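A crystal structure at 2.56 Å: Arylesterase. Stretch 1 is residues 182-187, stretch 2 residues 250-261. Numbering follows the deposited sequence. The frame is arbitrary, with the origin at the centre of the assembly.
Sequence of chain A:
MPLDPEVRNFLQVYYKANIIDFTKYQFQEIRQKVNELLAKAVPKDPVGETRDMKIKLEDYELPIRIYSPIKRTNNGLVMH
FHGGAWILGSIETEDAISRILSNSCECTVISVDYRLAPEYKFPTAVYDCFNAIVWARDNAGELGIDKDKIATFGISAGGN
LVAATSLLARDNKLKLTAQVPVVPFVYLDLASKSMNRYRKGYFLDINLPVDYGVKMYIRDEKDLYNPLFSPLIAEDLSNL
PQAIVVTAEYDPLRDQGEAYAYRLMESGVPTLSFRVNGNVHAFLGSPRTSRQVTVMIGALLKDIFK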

# COMPACT_ATOMS: atom_id res chain seq x y z
N VAL A 182 -18.84 -11.35 -0.67
CA VAL A 182 -17.58 -11.75 -0.08
C VAL A 182 -16.59 -11.99 -1.22
O VAL A 182 -16.87 -12.68 -2.20
CB VAL A 182 -17.78 -13.03 0.73
CG1 VAL A 182 -16.45 -13.53 1.29
CG2 VAL A 182 -18.79 -12.78 1.82
N VAL A 183 -15.40 -11.42 -1.07
CA VAL A 183 -14.38 -11.45 -2.10
C VAL A 183 -14.93 -11.37 -3.54
O VAL A 183 -14.47 -12.09 -4.42
CB VAL A 183 -13.42 -12.63 -1.90
CG1 VAL A 183 -12.69 -12.48 -0.54
CG2 VAL A 183 -14.15 -13.99 -2.00
N PRO A 184 -15.80 -10.41 -3.81
CA PRO A 184 -16.41 -10.31 -5.11
C PRO A 184 -15.53 -9.89 -6.29
O PRO A 184 -14.55 -9.15 -6.13
CB PRO A 184 -17.43 -9.16 -4.90
CG PRO A 184 -16.76 -8.25 -3.94
CD PRO A 184 -16.00 -9.16 -3.01
N PHE A 185 -15.93 -10.35 -7.47
CA PHE A 185 -15.51 -9.74 -8.75
C PHE A 185 -16.52 -8.66 -9.13
O PHE A 185 -17.71 -8.94 -9.28
CB PHE A 185 -15.44 -10.81 -9.84
CG PHE A 185 -15.09 -10.28 -11.19
CD1 PHE A 185 -16.06 -9.68 -12.01
CD2 PHE A 185 -13.79 -10.36 -11.67
CE1 PHE A 185 -15.73 -9.19 -13.28
CE2 PHE A 185 -13.47 -9.85 -12.93
CZ PHE A 185 -14.45 -9.27 -13.73
N VAL A 186 -16.03 -7.43 -9.33
CA VAL A 186 -16.90 -6.30 -9.70
C VAL A 186 -16.42 -5.50 -10.90
O VAL A 186 -17.12 -4.58 -11.34
CB VAL A 186 -17.08 -5.33 -8.53
CG1 VAL A 186 -17.87 -5.98 -7.43
CG2 VAL A 186 -15.75 -4.81 -7.98
N TYR A 187 -15.27 -5.84 -11.46
CA TYR A 187 -14.65 -5.03 -12.50
C TYR A 187 -13.47 -5.76 -13.17
O TYR A 187 -12.84 -6.63 -12.55
CB TYR A 187 -14.11 -3.70 -11.87
CG TYR A 187 -13.64 -2.69 -12.90
CD1 TYR A 187 -14.54 -2.16 -13.83
CD2 TYR A 187 -12.32 -2.26 -12.95
CE1 TYR A 187 -14.12 -1.28 -14.81
CE2 TYR A 187 -11.90 -1.31 -13.90
CZ TYR A 187 -12.82 -0.82 -14.83
OH TYR A 187 -12.48 0.09 -15.83
N TYR A 250 -4.34 -11.12 0.48
CA TYR A 250 -3.51 -11.65 -0.63
C TYR A 250 -4.38 -12.28 -1.72
O TYR A 250 -4.14 -13.38 -2.18
CB TYR A 250 -2.48 -12.62 -0.05
CG TYR A 250 -1.53 -11.90 0.85
CD1 TYR A 250 -0.61 -10.98 0.34
CD2 TYR A 250 -1.59 -12.08 2.21
CE1 TYR A 250 0.24 -10.29 1.18
CE2 TYR A 250 -0.72 -11.40 3.06
CZ TYR A 250 0.18 -10.51 2.52
OH TYR A 250 1.03 -9.81 3.32
N ASP A 251 -5.41 -11.53 -2.10
CA ASP A 251 -6.37 -11.87 -3.09
C ASP A 251 -6.22 -10.85 -4.20
O ASP A 251 -6.16 -9.66 -3.94
CB ASP A 251 -7.75 -11.75 -2.46
CG ASP A 251 -8.90 -12.15 -3.40
OD1 ASP A 251 -8.71 -12.22 -4.65
OD2 ASP A 251 -10.01 -12.39 -2.85
N PRO A 252 -6.13 -11.31 -5.45
CA PRO A 252 -6.00 -10.32 -6.53
C PRO A 252 -7.22 -9.39 -6.66
O PRO A 252 -7.10 -8.30 -7.16
CB PRO A 252 -5.79 -11.18 -7.79
CG PRO A 252 -6.30 -12.52 -7.42
CD PRO A 252 -6.01 -12.67 -5.96
N LEU A 253 -8.37 -9.83 -6.20
CA LEU A 253 -9.61 -9.08 -6.33
C LEU A 253 -9.82 -8.15 -5.13
O LEU A 253 -10.88 -7.51 -5.04
CB LEU A 253 -10.83 -10.05 -6.41
CG LEU A 253 -10.83 -11.13 -7.48
CD1 LEU A 253 -12.09 -11.98 -7.36
CD2 LEU A 253 -10.72 -10.54 -8.88
N ARG A 254 -8.84 -8.12 -4.21
CA ARG A 254 -8.97 -7.30 -3.00
C ARG A 254 -9.31 -5.85 -3.27
O ARG A 254 -10.25 -5.31 -2.71
CB ARG A 254 -7.68 -7.37 -2.19
CG ARG A 254 -7.66 -6.62 -0.86
CD ARG A 254 -6.23 -6.49 -0.32
NE ARG A 254 -5.46 -5.52 -1.09
CZ ARG A 254 -4.15 -5.41 -1.08
NH1 ARG A 254 -3.41 -6.21 -0.35
NH2 ARG A 254 -3.57 -4.46 -1.83
N ASP A 255 -8.55 -5.21 -4.15
CA ASP A 255 -8.68 -3.74 -4.33
C ASP A 255 -9.99 -3.34 -5.01
O ASP A 255 -10.60 -2.33 -4.61
CB ASP A 255 -7.46 -3.16 -5.05
CG ASP A 255 -6.19 -3.19 -4.14
OD1 ASP A 255 -6.35 -3.26 -2.90
OD2 ASP A 255 -5.05 -3.17 -4.65
N GLN A 256 -10.46 -4.10 -5.98
CA GLN A 256 -11.77 -3.83 -6.62
C GLN A 256 -12.93 -3.99 -5.66
O GLN A 256 -13.87 -3.19 -5.71
CB GLN A 256 -12.01 -4.70 -7.87
CG GLN A 256 -12.17 -6.18 -7.64
CD GLN A 256 -12.10 -6.96 -8.95
OE1 GLN A 256 -13.13 -7.32 -9.56
NE2 GLN A 256 -10.89 -7.22 -9.39
N GLY A 257 -12.88 -5.00 -4.78
CA GLY A 257 -13.89 -5.15 -3.73
C GLY A 257 -13.91 -3.95 -2.77
O GLY A 257 -14.95 -3.44 -2.44
N GLU A 258 -12.75 -3.53 -2.29
CA GLU A 258 -12.67 -2.36 -1.41
C GLU A 258 -13.10 -1.07 -2.11
O GLU A 258 -13.75 -0.26 -1.51
CB GLU A 258 -11.27 -2.25 -0.80
CG GLU A 258 -10.99 -3.40 0.19
CD GLU A 258 -9.58 -3.40 0.77
OE1 GLU A 258 -8.67 -2.72 0.23
OE2 GLU A 258 -9.37 -4.08 1.79
N ALA A 259 -12.81 -0.95 -3.40
CA ALA A 259 -13.34 0.11 -4.24
C ALA A 259 -14.85 0.16 -4.35
O ALA A 259 -15.45 1.22 -4.31
CB ALA A 259 -12.76 -0.02 -5.63
N TYR A 260 -15.48 -1.01 -4.51
CA TYR A 260 -16.94 -1.13 -4.58
C TYR A 260 -17.58 -0.68 -3.28
O TYR A 260 -18.55 0.04 -3.28
CB TYR A 260 -17.32 -2.60 -4.85
CG TYR A 260 -18.82 -2.82 -5.06
CD1 TYR A 260 -19.45 -2.39 -6.21
CD2 TYR A 260 -19.59 -3.45 -4.10
CE1 TYR A 260 -20.82 -2.58 -6.40
CE2 TYR A 260 -20.96 -3.63 -4.28
CZ TYR A 260 -21.57 -3.17 -5.42
OH TYR A 260 -22.94 -3.32 -5.64
N ALA A 261 -16.99 -1.09 -2.17
CA ALA A 261 -17.47 -0.72 -0.86
C ALA A 261 -17.33 0.78 -0.64
O ALA A 261 -18.24 1.41 -0.11
CB ALA A 261 -16.72 -1.48 0.20

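Stretch 1 is an irregular segment that runs past the start of a helix in stretch 2, and the two bury 417 Å² between them, through apolar packing and one polar anchor. Val183 makes the first contact, its CG1 lying 3.5 Å from OD2 of Asp251, a packing contact, since the methyl's hydrogens are on carbon and the group is no hydrogen-bond donor. The same carboxylate caps the approach to the helix: Leu253 N donates to Asp251 OD1 at 2.9 Å, steadying the type I turn from Asp251 to Arg254.

Pro184 sits beside the place where the helix has no side chain, and its apolar ring offers carbon surface there. Its CG comes within 4.2 Å of Gly257 CA, and a CB built on the glycine would lie 3.6 Å from Pro184 CD, a close fit. The CA atoms of Pro184 and Gly257 are 5.9 Å apart. Pro184 O rests 3.8 Å from Leu253 CB.

Phe185, with chi1 in t, brings its CD2 to 4.2 Å from Leu253 CD2, an apolar contact. Over one face of the ring lies Gln256 OE1, 3.8 Å from Phe185 CD2.

That oxygen is the anchor. With chi1 in p and chi2 in t, Gln256 OE1 accepts from Val186 N at 2.9 Å, nearly straight at 161°, and from Tyr187 N at 3.2 Å, more bent at 138°. An amide oxygen suits this role because it can accept two bonds, satisfying consecutive backbone NH groups in a segment without regular structure.

Val186 also points its side chain toward the helix, and its two methyls serve two neighbours: CG2 packs 3.7 Å from Gln256 CB, while CG1 lies over one face of the Tyr260 ring, 4.1 Å from Tyr260 CG. Tyr187 closes the contact chiefly through its backbone; its side chain starts sideways and its end leads away, and its hydroxyl is hydrogen-bonded elsewhere in the structure.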